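Local atomic coordinates of synaptic vesicle membrane protein VAT-1 homolog-like (Homo sapiens, PDB entry 4A27), a protein that belongs to the quinone oxidoreductase branch of the zinc-containing alcohol dehydrogenase family and probably works as an oxidoreductase. Residues A[37-42]-A[67-72]; A[41-46]-A[335-340]; A[84-89]-A[108-113]; A[128-133]-A[157-162]; A[144-149]-A[209-214]. All coordinates share one frame; numbering follows the deposited sequence.

Interaction 1 of 5, residues A[37-42]-A[67-72]; sequences VKACGL and ECSGIV
Val37 lies opposite Gly70 in an antiparallel non-hydrogen-bonded pair, and its CG1, anti to the backbone N (chi1 173°), reaches back to within 4.3 Å of Cys68 CB. The next two residues form a classic beta bulge: Lys38 N and Ala39 N both donate to Ser69 O, at 2.8 Å and 3.2 Å. The two donors share the oxygen by approaching differently, Lys38 N in the carbonyl plane and Ala39 N tilted 31° from it. The lysine chain bends at chi2 and lays CE 3.9 Å from Ile71 CD1, sending NZ on to a salt bridge with Glu343. Ala39 O in turn takes Ser69 N at 2.8 Å. Cys40 faces Cys68 on the same side of the sheet, but Cys40 SG is 6.4 Å from Cys68 SG and they form no disulfide. Gly41 N donates to Glu67 O, and a water donates to both Gly41 O and Glu67 O. Within this GroES-like catalytic domain, strand 337-341 flanks 32-42 on the other edge, strand 87-91 continues the sheet beyond 67-75, and helix 117-121 packs on the face carrying Ala39 and Ser69.

Interaction 2 of 5, residues A[41-46]-A[335-340]; sequences GLNFID and IGKLIL
Lys337 reaches across to Asn43, in the loop just after strand 32-42, and so ties strand 337-341, near the end of the chain, to a part near its beginning. This is an antiparallel pairing in the sheet of the GroES-like catalytic domain: the chain returns here after building the nucleotide-binding-type domain. The lysine leaves with CG anti to the backbone N (chi1 -171°), bends at chi2 and then runs straight, passing CE 3.4 Å from Leu42 O. Its NZ donates to Asn43 OD1 at 2.6 Å, from above the amide plane rather than onto a lone pair. The same NZ forms a salt bridge with Glu67, whose OE1 also accepts from Asn43 ND2, which makes a buried triangle of lysine, amide and carboxylate. The nearby Glu67 carboxylate would be expected to favour the charged form of the lysine. Leu338 comes next. Its O accepts Leu42 N at 3.1 Å, and its CB packs 4.0 Å from Leu42 CB, both side chains turned to the face that helix 322-330 covers. Ile339, on the reverse face, lays CD1 3.9 Å from Gly41 CA, where there is no side chain to meet it. Leu340 is modelled too close to Leu42, and the detail of that contact is doubtful. Between the backbones a single water donates to Leu42 O at 2.7 Å and accepts from Leu338 N at 2.8 Å.

Interaction 3 of 5, residues A[84-89]-A[108-113]; sequences IGDRVM and VYKIPD
Met89 and Tyr109 exchange a reciprocal pair of backbone hydrogen bonds, Met89 N to Tyr109 O and Tyr109 N to Met89 O, both 2.9 Å, which pair strands 87-91 and 108-110 antiparallel in the GroES-like domain. Ile111 N carries the bonding one residue past the end of 108-110, to Arg87 O at 3.0 Å. The apolar contacts centre on Ile111. With CG1 held between its backbone N and carbonyl carbon (chi1 63°), CG2 is swung against Met89 CG at 3.6 Å, while CG1 and CD1 run crosswise past the guanidinium of Arg87. On the other side of the strands Val88 CB meets Val108 CG1 at 3.7 Å, close to Ile35 and Leu33 of strand 32-42. Polar side-chain contacts gather at the outer end. Arg87 NH1 gives a weak bond to Pro112 O. A water in the guanidinium plane accepts a better one from Arg87 NH1 at 2.9 Å, and donates to Ile111 O and Asp113 OD1. NH2 goes to Met115 O, and Phe117 makes a cation-pi contact. Asp86 OD2 accepts from Glu83 N, and its salt bridge to Lys110 NZ is long, 3.9 Å. The pairing therefore rests on backbone bonds and apolar packing, with Ile111 on one side and Val88 against Val108 on the other; the arginine ties down the chain leaving the strand mainly through carbonyls and water, with little direct help from opposite charge.

Interaction 4 of 5, residues A[128-133]-A[157-162]; sequences VTAYVM and QAVAQL
Ala130 CA comes within 5.2 Å of Val159 CA where helices 124-137 and 154-163 cross, their local axes 8.6 Å apart at a signed angle of -52°, close to the value expected when the ridges of residues four apart on each helix fit into the grooves of the other. A small residue permits the closeness. The methyl of Ala130 points toward the partner helix and is surrounded on three sides: Ala158 CB at 3.7 Å, Val159 CG2 at 3.8 Å and Leu162 CD1 at 3.6 Å. Leu162 does double duty. Its CG stands anti to the carbonyl carbon (chi1 -72°), which carries CD1 over the shoulder of the first helix to 3.7 Å from Tyr131 N, while CD2 lies at the edge of the Tyr131 ring, near its plane. Across the crossing, Met133 CE makes a looser contact with Val159 CG2 at 4.3 Å. Val159 divides its branches: CG2 serves this helix pair, and CG1 turns to Val148 and Leu213 of the parallel sheet. Helix 154-163 is the helix that follows strand 145-148 in the Rossmann-type domain, and helix 290-305 borders the crossing at Tyr131 and Leu162. No hydrogen bond joins the two segments, so they are held by apolar packing and the burial of methyl groups, fitted around one alanine.

Interaction 5 of 5, residues A[144-149]-A[209-214]; sequences MSVLVH and VDIVLD
Asp210 OD2 is gripped from two directions: Ser145 N donates to it at 2.8 Å, on the anti lone pair, and Lys229 forms a salt bridge with it. Here, where the chain turns a corner, the carboxylate takes a bond that a main-chain carbonyl would probably take in a regular parallel pair. Ser145 O then takes Ile211 N at 3.1 Å, with a weak second bond from Asp210 N. From there the pairing is regular and parallel: Leu147 N to Ile211 O at 2.8 Å, Leu213 N to Leu147 O at 3.0 Å, and a weak last bond from His149 N to Leu213 O. Val146 and Ile211 lie side by side on one face, CG2 to CD1 4.2 Å, and Val146 CG1 also meets Leu213 CD1. On the other face Leu147 CB touches Val209 CG2. The His149 ring has Val212 CG1 at its edge and Asp214 OD1 3.7 Å from ND1, while Asp214 OD2 bonds to Tyr234. A water donates to both His149 O and Leu213 O. These are the first and fourth strands of a Rossmann-type sheet in 3-2-1-4-5-6 order; their apolar middle gives way to polar groups at the C-terminal ends, consistent with the side where this fold binds nucleotide.

Interactions 1, 2 and 3 belong to one sheet of the catalytic domain. Interactions 1 and 2 share strand 32-42, and strands 67-75 and 87-91 bond to each other between interactions 1 and 3. Interaction 5 lies in the Rossmann-type sheet, and interaction 4 packs helix 124-137 on helix 154-163, which lies against that sheet; the two are joined chiefly through Val159. Interactions 1, 2, 4 and 5 are buried; interaction 3 is partly open, with its charges at the outer end, whereas interaction 2 keeps a lysine inside. Backbone bonds dominate interactions 1, 3 and 5, interaction 2 adds a buried side-chain bond and a water to its single backbone bond, and interaction 4 is purely apolar.

Interaction 1 of 5, residues A[37-42]-A[67-72]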
# COMPACT_ATOMS: atom_id res chain seq x y z
N VAL A 37 -31.12 17.46 -13.32
CA VAL A 37 -30.86 16.24 -12.58
C VAL A 37 -31.97 15.25 -12.81
O VAL A 37 -33.14 15.61 -12.77
CB VAL A 37 -30.75 16.53 -11.07
CG1 VAL A 37 -30.65 15.22 -10.20
CG2 VAL A 37 -29.58 17.44 -10.84
N LYS A 38 -31.59 14.01 -13.09
CA LYS A 38 -32.57 12.93 -13.24
C LYS A 38 -32.54 11.98 -12.04
O LYS A 38 -33.57 11.40 -11.67
CB LYS A 38 -32.28 12.15 -14.49
CG LYS A 38 -32.43 12.96 -15.77
CD LYS A 38 -33.89 13.11 -16.12
CE LYS A 38 -34.11 13.84 -17.43
NZ LYS A 38 -35.48 13.45 -17.94
N ALA A 39 -31.35 11.75 -11.47
CA ALA A 39 -31.24 10.89 -10.31
C ALA A 39 -30.05 11.28 -9.48
O ALA A 39 -29.08 11.84 -9.97
CB ALA A 39 -31.14 9.45 -10.76
N CYS A 40 -30.13 10.91 -8.20
CA CYS A 40 -29.13 11.16 -7.22
C CYS A 40 -28.84 9.90 -6.41
O CYS A 40 -29.75 9.14 -5.98
CB CYS A 40 -29.63 12.23 -6.18
SG CYS A 40 -30.67 13.59 -6.83
N GLY A 41 -27.57 9.76 -6.07
CA GLY A 41 -27.10 8.67 -5.21
C GLY A 41 -27.33 8.96 -3.74
O GLY A 41 -27.22 10.11 -3.29
N LEU A 42 -27.77 7.95 -3.02
CA LEU A 42 -27.81 8.02 -1.54
C LEU A 42 -26.58 7.33 -0.99
O LEU A 42 -26.30 6.17 -1.36
CB LEU A 42 -29.06 7.34 -1.03
CG LEU A 42 -30.10 8.25 -0.42
CD1 LEU A 42 -31.42 8.02 -1.07
CD2 LEU A 42 -30.13 7.98 1.09
N GLU A 67 -23.68 13.13 -5.43
CA GLU A 67 -23.59 12.25 -6.61
C GLU A 67 -24.90 12.35 -7.33
O GLU A 67 -25.93 12.21 -6.71
CB GLU A 67 -23.36 10.83 -6.10
CG GLU A 67 -23.42 9.70 -7.08
CD GLU A 67 -23.19 8.37 -6.36
OE1 GLU A 67 -23.68 8.17 -5.21
OE2 GLU A 67 -22.47 7.56 -6.93
N CYS A 68 -24.87 12.62 -8.63
CA CYS A 68 -26.07 12.72 -9.39
C CYS A 68 -25.80 12.34 -10.84
O CYS A 68 -24.65 12.17 -11.26
CB CYS A 68 -26.62 14.15 -9.31
SG CYS A 68 -25.61 15.37 -10.26
N SER A 69 -26.89 12.20 -11.60
CA SER A 69 -26.79 12.06 -13.06
C SER A 69 -27.90 12.89 -13.70
O SER A 69 -28.93 13.16 -13.09
CB SER A 69 -26.90 10.59 -13.50
OG SER A 69 -28.19 10.07 -13.18
N GLY A 70 -27.67 13.31 -14.94
CA GLY A 70 -28.70 14.03 -15.65
C GLY A 70 -28.21 14.54 -17.02
O GLY A 70 -27.29 13.97 -17.62
N ILE A 71 -28.86 15.59 -17.51
CA ILE A 71 -28.64 16.14 -18.86
C ILE A 71 -28.02 17.54 -18.76
O ILE A 71 -28.49 18.36 -17.96
CB ILE A 71 -29.97 16.18 -19.66
CG1 ILE A 71 -30.50 14.76 -19.83
CG2 ILE A 71 -29.80 16.81 -21.04
CD1 ILE A 71 -31.87 14.69 -20.57
N VAL A 72 -26.92 17.76 -19.48
CA VAL A 72 -26.30 19.08 -19.57
C VAL A 72 -27.28 20.03 -20.23
O VAL A 72 -27.68 19.86 -21.40
CB VAL A 72 -24.99 19.08 -20.39
CG1 VAL A 72 -24.41 20.50 -20.46
CG2 VAL A 72 -23.99 18.11 -19.81
O HOH W 1 -26.64 12.49 -4.24

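Interaction 2 of 5, residues A[41-46]-A[335-340]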
# COMPACT_ATOMS: atom_id res chain seq x y z
N GLY A 41 -27.57 9.76 -6.07
CA GLY A 41 -27.10 8.67 -5.21
C GLY A 41 -27.33 8.96 -3.74
O GLY A 41 -27.22 10.11 -3.29
N LEU A 42 -27.77 7.95 -3.02
CA LEU A 42 -27.81 8.02 -1.54
C LEU A 42 -26.58 7.33 -0.99
O LEU A 42 -26.30 6.17 -1.36
CB LEU A 42 -29.06 7.34 -1.03
CG LEU A 42 -30.10 8.25 -0.42
CD1 LEU A 42 -31.42 8.02 -1.07
CD2 LEU A 42 -30.13 7.98 1.09
N ASN A 43 -25.81 8.05 -0.18
CA ASN A 43 -24.63 7.49 0.41
C ASN A 43 -24.68 7.59 1.93
O ASN A 43 -25.31 8.49 2.49
CB ASN A 43 -23.38 8.19 -0.15
CG ASN A 43 -23.22 7.98 -1.65
OD1 ASN A 43 -22.74 6.94 -2.08
ND2 ASN A 43 -23.65 8.97 -2.48
N PHE A 44 -23.95 6.71 2.59
CA PHE A 44 -23.90 6.71 4.03
C PHE A 44 -23.49 8.07 4.61
O PHE A 44 -24.01 8.48 5.64
CB PHE A 44 -22.95 5.64 4.55
CG PHE A 44 -23.18 5.31 5.99
CD1 PHE A 44 -24.21 4.42 6.34
CD2 PHE A 44 -22.41 5.90 6.99
CE1 PHE A 44 -24.45 4.12 7.69
CE2 PHE A 44 -22.63 5.59 8.34
CZ PHE A 44 -23.66 4.70 8.69
N ILE A 45 -22.53 8.73 3.98
CA ILE A 45 -22.12 10.06 4.40
C ILE A 45 -23.32 11.05 4.51
O ILE A 45 -23.34 11.93 5.41
CB ILE A 45 -21.00 10.61 3.47
CG1 ILE A 45 -20.37 11.88 4.06
CG2 ILE A 45 -21.55 10.90 2.07
CD1 ILE A 45 -19.55 11.64 5.30
N ASP A 46 -24.33 10.90 3.64
CA ASP A 46 -25.54 11.74 3.71
C ASP A 46 -26.23 11.61 5.08
O ASP A 46 -26.76 12.59 5.62
CB ASP A 46 -26.53 11.45 2.55
CG ASP A 46 -25.89 11.59 1.15
OD1 ASP A 46 -25.16 12.59 0.91
OD2 ASP A 46 -26.12 10.74 0.26
N ILE A 335 -29.65 -4.21 -0.67
CA ILE A 335 -28.66 -4.89 -1.49
C ILE A 335 -28.30 -3.97 -2.67
O ILE A 335 -29.07 -3.84 -3.62
CB ILE A 335 -29.19 -6.25 -2.02
CG1 ILE A 335 -29.35 -7.21 -0.86
CG2 ILE A 335 -28.23 -6.89 -3.03
CD1 ILE A 335 -30.11 -8.51 -1.21
N GLY A 336 -27.14 -3.34 -2.63
CA GLY A 336 -26.80 -2.36 -3.66
C GLY A 336 -27.32 -0.98 -3.30
O GLY A 336 -27.68 -0.69 -2.16
N LYS A 337 -27.35 -0.12 -4.30
CA LYS A 337 -27.47 1.33 -4.10
C LYS A 337 -28.90 1.81 -3.99
O LYS A 337 -29.76 1.31 -4.67
CB LYS A 337 -26.87 2.01 -5.33
CG LYS A 337 -26.70 3.50 -5.20
CD LYS A 337 -25.33 3.87 -4.75
CE LYS A 337 -25.19 5.37 -4.45
NZ LYS A 337 -23.81 5.78 -4.11
N LEU A 338 -29.15 2.81 -3.16
CA LEU A 338 -30.46 3.44 -3.13
C LEU A 338 -30.35 4.69 -3.96
O LEU A 338 -29.39 5.43 -3.83
CB LEU A 338 -30.88 3.80 -1.69
CG LEU A 338 -31.15 2.59 -0.79
CD1 LEU A 338 -29.84 1.84 -0.50
CD2 LEU A 338 -31.85 3.06 0.47
N ILE A 339 -31.35 4.95 -4.78
CA ILE A 339 -31.34 6.06 -5.68
C ILE A 339 -32.56 6.92 -5.52
O ILE A 339 -33.67 6.41 -5.43
CB ILE A 339 -31.39 5.56 -7.14
CG1 ILE A 339 -30.08 4.88 -7.49
CG2 ILE A 339 -31.68 6.74 -8.08
CD1 ILE A 339 -28.87 5.78 -7.20
N LEU A 340 -32.35 8.24 -5.48
CA LEU A 340 -33.46 9.19 -5.50
C LEU A 340 -33.76 9.44 -6.97
O LEU A 340 -32.90 9.93 -7.71
CB LEU A 340 -33.04 10.50 -4.87
CG LEU A 340 -32.69 10.48 -3.39
CD1 LEU A 340 -32.70 11.93 -2.86
CD2 LEU A 340 -33.67 9.58 -2.62
O HOH W 2 -26.95 3.57 -1.65

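Interaction 3 of 5, residues A[84-89]-A[108-113]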
# COMPACT_ATOMS: atom_id res chain seq x y z
N ILE A 84 -24.85 20.83 -25.02
CA ILE A 84 -26.10 20.73 -24.34
C ILE A 84 -26.77 19.45 -24.83
O ILE A 84 -26.66 19.11 -26.01
CB ILE A 84 -26.95 21.98 -24.64
CG1 ILE A 84 -26.21 23.23 -24.14
CG2 ILE A 84 -28.36 21.84 -24.04
CD1 ILE A 84 -26.71 24.54 -24.80
N GLY A 85 -27.44 18.74 -23.91
CA GLY A 85 -28.07 17.45 -24.24
C GLY A 85 -27.20 16.23 -23.91
O GLY A 85 -27.69 15.12 -23.98
N ASP A 86 -25.92 16.44 -23.61
CA ASP A 86 -25.02 15.35 -23.20
C ASP A 86 -25.51 14.74 -21.87
O ASP A 86 -25.92 15.44 -20.97
CB ASP A 86 -23.57 15.85 -23.05
CG ASP A 86 -22.82 15.98 -24.39
OD1 ASP A 86 -23.26 15.41 -25.42
OD2 ASP A 86 -21.77 16.64 -24.39
N ARG A 87 -25.52 13.43 -21.81
CA ARG A 87 -25.97 12.71 -20.63
C ARG A 87 -24.75 12.49 -19.78
O ARG A 87 -23.74 12.02 -20.29
CB ARG A 87 -26.61 11.40 -21.05
CG ARG A 87 -27.80 11.61 -21.96
CD ARG A 87 -28.28 10.34 -22.62
NE ARG A 87 -28.99 9.47 -21.69
CZ ARG A 87 -28.50 8.39 -21.09
NH1 ARG A 87 -27.24 7.98 -21.27
NH2 ARG A 87 -29.27 7.73 -20.25
N VAL A 88 -24.84 12.83 -18.49
CA VAL A 88 -23.67 12.82 -17.63
C VAL A 88 -23.94 12.30 -16.22
O VAL A 88 -25.09 12.24 -15.77
CB VAL A 88 -23.10 14.22 -17.53
CG1 VAL A 88 -22.66 14.65 -18.92
CG2 VAL A 88 -24.20 15.17 -16.93
N MET A 89 -22.87 11.94 -15.53
CA MET A 89 -22.90 11.71 -14.10
C MET A 89 -21.84 12.59 -13.50
O MET A 89 -20.91 13.01 -14.19
CB MET A 89 -22.64 10.23 -13.79
CG MET A 89 -21.27 9.72 -14.18
SD MET A 89 -21.08 7.91 -14.00
CE MET A 89 -19.55 7.68 -14.96
N VAL A 108 -17.29 16.00 -13.89
CA VAL A 108 -18.38 15.54 -14.73
C VAL A 108 -17.89 14.52 -15.73
O VAL A 108 -16.79 14.66 -16.26
CB VAL A 108 -19.05 16.74 -15.50
CG1 VAL A 108 -20.23 16.25 -16.30
CG2 VAL A 108 -19.48 17.81 -14.53
N TYR A 109 -18.71 13.52 -16.01
CA TYR A 109 -18.30 12.44 -16.88
C TYR A 109 -19.45 12.06 -17.76
O TYR A 109 -20.56 11.86 -17.29
CB TYR A 109 -17.83 11.20 -16.10
CG TYR A 109 -17.02 11.57 -14.90
CD1 TYR A 109 -15.66 11.77 -14.97
CD2 TYR A 109 -17.64 11.75 -13.67
CE1 TYR A 109 -14.93 12.14 -13.85
CE2 TYR A 109 -16.93 12.12 -12.57
CZ TYR A 109 -15.59 12.35 -12.66
OH TYR A 109 -14.88 12.69 -11.51
N LYS A 110 -19.17 11.97 -19.04
CA LYS A 110 -20.15 11.58 -20.03
C LYS A 110 -20.46 10.14 -19.83
O LYS A 110 -19.56 9.34 -19.61
CB LYS A 110 -19.57 11.75 -21.43
CG LYS A 110 -19.31 13.18 -21.81
CD LYS A 110 -18.97 13.25 -23.29
CE LYS A 110 -18.82 14.67 -23.78
NZ LYS A 110 -18.49 14.68 -25.23
N ILE A 111 -21.73 9.78 -19.92
CA ILE A 111 -22.09 8.39 -19.78
C ILE A 111 -22.45 7.78 -21.14
O ILE A 111 -22.87 8.46 -22.07
CB ILE A 111 -23.20 8.15 -18.68
CG1 ILE A 111 -24.51 8.85 -19.03
CG2 ILE A 111 -22.67 8.61 -17.31
CD1 ILE A 111 -25.65 8.62 -18.02
N PRO A 112 -22.26 6.47 -21.26
CA PRO A 112 -22.70 5.78 -22.47
C PRO A 112 -24.21 5.78 -22.65
O PRO A 112 -24.96 5.79 -21.66
CB PRO A 112 -22.22 4.34 -22.27
CG PRO A 112 -21.41 4.31 -21.02
CD PRO A 112 -21.76 5.54 -20.23
N ASP A 113 -24.65 5.69 -23.91
CA ASP A 113 -26.08 5.67 -24.25
C ASP A 113 -26.82 4.48 -23.63
O ASP A 113 -28.00 4.57 -23.32
CB ASP A 113 -26.26 5.64 -25.79
CG ASP A 113 -25.74 6.92 -26.50
OD1 ASP A 113 -25.57 7.98 -25.84
OD2 ASP A 113 -25.49 6.86 -27.72
O HOH W 3 -25.30 8.76 -23.28

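Interaction 4 of 5, residues A[128-133]-A[157-162]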
# COMPACT_ATOMS: atom_id res chain seq x y z
N VAL A 128 -15.76 4.11 -8.08
CA VAL A 128 -14.47 4.77 -7.98
C VAL A 128 -13.83 4.38 -6.63
O VAL A 128 -12.65 4.12 -6.55
CB VAL A 128 -14.56 6.34 -8.14
CG1 VAL A 128 -13.26 6.98 -7.85
CG2 VAL A 128 -15.02 6.73 -9.57
N THR A 129 -14.61 4.32 -5.56
CA THR A 129 -14.05 3.95 -4.26
C THR A 129 -13.42 2.56 -4.35
O THR A 129 -12.29 2.33 -3.93
CB THR A 129 -15.16 3.99 -3.19
OG1 THR A 129 -15.60 5.34 -3.05
CG2 THR A 129 -14.69 3.46 -1.82
N ALA A 130 -14.18 1.64 -4.88
CA ALA A 130 -13.76 0.26 -5.04
C ALA A 130 -12.49 0.18 -5.85
O ALA A 130 -11.53 -0.48 -5.48
CB ALA A 130 -14.89 -0.53 -5.73
N TYR A 131 -12.44 0.91 -6.94
CA TYR A 131 -11.33 0.81 -7.86
C TYR A 131 -10.08 1.38 -7.20
O TYR A 131 -8.98 0.78 -7.25
CB TYR A 131 -11.63 1.55 -9.16
CG TYR A 131 -10.64 1.27 -10.22
CD1 TYR A 131 -9.43 1.93 -10.28
CD2 TYR A 131 -10.90 0.29 -11.17
CE1 TYR A 131 -8.49 1.61 -11.27
CE2 TYR A 131 -9.98 -0.01 -12.14
CZ TYR A 131 -8.77 0.66 -12.19
OH TYR A 131 -7.87 0.34 -13.22
N VAL A 132 -10.24 2.53 -6.56
CA VAL A 132 -9.10 3.20 -6.03
C VAL A 132 -8.50 2.39 -4.89
O VAL A 132 -7.25 2.30 -4.77
CB VAL A 132 -9.39 4.64 -5.62
CG1 VAL A 132 -8.16 5.22 -4.99
CG2 VAL A 132 -9.79 5.49 -6.84
N MET A 133 -9.35 1.79 -4.06
CA MET A 133 -8.84 0.97 -2.96
C MET A 133 -8.07 -0.24 -3.43
O MET A 133 -7.05 -0.59 -2.83
CB MET A 133 -9.97 0.55 -2.04
CG MET A 133 -10.60 1.71 -1.28
SD MET A 133 -11.74 1.16 0.05
CE MET A 133 -12.88 0.18 -0.99
N GLN A 157 -20.49 -4.69 -3.41
CA GLN A 157 -20.76 -5.33 -4.69
C GLN A 157 -19.84 -4.81 -5.80
O GLN A 157 -19.47 -5.58 -6.70
CB GLN A 157 -22.23 -5.10 -5.09
CG GLN A 157 -23.21 -5.95 -4.29
CD GLN A 157 -23.11 -7.42 -4.66
OE1 GLN A 157 -23.54 -7.80 -5.75
NE2 GLN A 157 -22.51 -8.25 -3.77
N ALA A 158 -19.50 -3.51 -5.77
CA ALA A 158 -18.54 -2.98 -6.73
C ALA A 158 -17.17 -3.66 -6.56
O ALA A 158 -16.51 -4.01 -7.54
CB ALA A 158 -18.42 -1.42 -6.60
N VAL A 159 -16.75 -3.87 -5.32
CA VAL A 159 -15.50 -4.59 -5.03
C VAL A 159 -15.52 -6.04 -5.62
O VAL A 159 -14.56 -6.48 -6.28
CB VAL A 159 -15.17 -4.59 -3.50
CG1 VAL A 159 -14.07 -5.61 -3.11
CG2 VAL A 159 -14.77 -3.17 -2.94
N ALA A 160 -16.63 -6.76 -5.43
CA ALA A 160 -16.72 -8.18 -5.91
C ALA A 160 -16.63 -8.22 -7.41
O ALA A 160 -15.95 -9.05 -7.96
CB ALA A 160 -18.01 -8.85 -5.46
N GLN A 161 -17.28 -7.30 -8.09
CA GLN A 161 -17.29 -7.31 -9.55
C GLN A 161 -15.89 -6.99 -10.09
O GLN A 161 -15.47 -7.56 -11.07
CB GLN A 161 -18.29 -6.27 -10.08
CG GLN A 161 -19.73 -6.65 -9.82
CD GLN A 161 -20.70 -5.67 -10.38
OE1 GLN A 161 -20.38 -4.94 -11.32
NE2 GLN A 161 -21.93 -5.67 -9.86
N LEU A 162 -15.21 -6.02 -9.47
CA LEU A 162 -13.89 -5.64 -9.93
C LEU A 162 -12.85 -6.73 -9.66
O LEU A 162 -11.97 -6.95 -10.49
CB LEU A 162 -13.42 -4.30 -9.33
CG LEU A 162 -14.12 -3.09 -9.85
CD1 LEU A 162 -13.84 -1.86 -8.94
CD2 LEU A 162 -13.63 -2.90 -11.33

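Interaction 5 of 5, residues A[144-149]-A[209-214]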
# COMPACT_ATOMS: atom_id res chain seq x y z
N MET A 144 -4.54 -13.35 -5.47
CA MET A 144 -4.67 -12.78 -4.13
C MET A 144 -6.04 -13.04 -3.55
O MET A 144 -6.94 -13.49 -4.23
CB MET A 144 -4.42 -11.28 -4.19
CG MET A 144 -2.99 -10.99 -4.51
SD MET A 144 -2.53 -9.26 -4.52
CE MET A 144 -3.36 -8.71 -3.09
N SER A 145 -6.21 -12.71 -2.28
CA SER A 145 -7.48 -12.86 -1.67
C SER A 145 -7.87 -11.58 -0.91
O SER A 145 -7.02 -10.83 -0.42
CB SER A 145 -7.46 -14.10 -0.77
OG SER A 145 -6.93 -13.78 0.50
N VAL A 146 -9.18 -11.33 -0.88
CA VAL A 146 -9.75 -10.11 -0.37
C VAL A 146 -10.90 -10.43 0.57
O VAL A 146 -11.75 -11.27 0.26
CB VAL A 146 -10.32 -9.25 -1.51
CG1 VAL A 146 -10.86 -7.93 -0.91
CG2 VAL A 146 -9.27 -8.98 -2.60
N LEU A 147 -10.94 -9.74 1.70
CA LEU A 147 -12.08 -9.77 2.56
C LEU A 147 -12.84 -8.48 2.46
O LEU A 147 -12.29 -7.41 2.76
CB LEU A 147 -11.68 -10.00 4.04
CG LEU A 147 -12.83 -9.99 5.09
CD1 LEU A 147 -13.92 -11.01 4.73
CD2 LEU A 147 -12.35 -10.33 6.50
N VAL A 148 -14.12 -8.60 2.10
CA VAL A 148 -15.01 -7.47 1.97
C VAL A 148 -16.13 -7.54 2.98
O VAL A 148 -16.98 -8.41 2.90
CB VAL A 148 -15.66 -7.46 0.56
CG1 VAL A 148 -16.12 -6.06 0.23
CG2 VAL A 148 -14.63 -7.95 -0.44
N HIS A 149 -16.14 -6.59 3.91
CA HIS A 149 -17.22 -6.46 4.88
C HIS A 149 -18.45 -5.81 4.23
O HIS A 149 -18.29 -5.04 3.31
CB HIS A 149 -16.71 -5.65 6.09
CG HIS A 149 -15.87 -6.46 7.02
ND1 HIS A 149 -14.51 -6.28 7.15
CD2 HIS A 149 -16.20 -7.49 7.84
CE1 HIS A 149 -14.04 -7.14 8.03
NE2 HIS A 149 -15.04 -7.89 8.46
N VAL A 209 -5.94 -13.20 4.54
CA VAL A 209 -6.09 -12.53 3.25
C VAL A 209 -5.04 -11.44 2.97
O VAL A 209 -4.40 -10.90 3.88
CB VAL A 209 -7.51 -11.92 3.10
CG1 VAL A 209 -8.57 -13.03 3.06
CG2 VAL A 209 -7.77 -10.96 4.24
N ASP A 210 -4.91 -11.11 1.68
CA ASP A 210 -4.03 -10.05 1.24
C ASP A 210 -4.59 -8.66 1.49
O ASP A 210 -3.82 -7.73 1.80
CB ASP A 210 -3.77 -10.20 -0.26
CG ASP A 210 -3.07 -11.50 -0.59
OD1 ASP A 210 -1.87 -11.57 -0.29
OD2 ASP A 210 -3.73 -12.45 -1.09
N ILE A 211 -5.92 -8.51 1.37
CA ILE A 211 -6.55 -7.20 1.52
C ILE A 211 -7.81 -7.31 2.36
O ILE A 211 -8.69 -8.15 2.08
CB ILE A 211 -6.95 -6.61 0.18
CG1 ILE A 211 -5.76 -6.48 -0.79
CG2 ILE A 211 -7.71 -5.25 0.38
CD1 ILE A 211 -6.24 -6.12 -2.21
N VAL A 212 -7.91 -6.45 3.38
CA VAL A 212 -9.15 -6.32 4.12
C VAL A 212 -9.72 -4.91 3.86
O VAL A 212 -8.99 -3.93 4.04
CB VAL A 212 -8.98 -6.54 5.63
CG1 VAL A 212 -10.36 -6.31 6.36
CG2 VAL A 212 -8.46 -7.96 5.94
N LEU A 213 -11.01 -4.85 3.48
CA LEU A 213 -11.72 -3.60 3.24
C LEU A 213 -12.84 -3.44 4.25
O LEU A 213 -13.80 -4.23 4.29
CB LEU A 213 -12.33 -3.56 1.86
CG LEU A 213 -11.36 -3.83 0.73
CD1 LEU A 213 -12.11 -3.99 -0.56
CD2 LEU A 213 -10.33 -2.66 0.70
N ASP A 214 -12.71 -2.40 5.07
CA ASP A 214 -13.57 -2.24 6.22
C ASP A 214 -14.17 -0.84 6.29
O ASP A 214 -13.44 0.15 6.45
CB ASP A 214 -12.74 -2.47 7.48
CG ASP A 214 -13.61 -2.69 8.71
OD1 ASP A 214 -14.84 -2.90 8.56
OD2 ASP A 214 -13.05 -2.70 9.82
O HOH W 4 -16.18 -3.34 2.87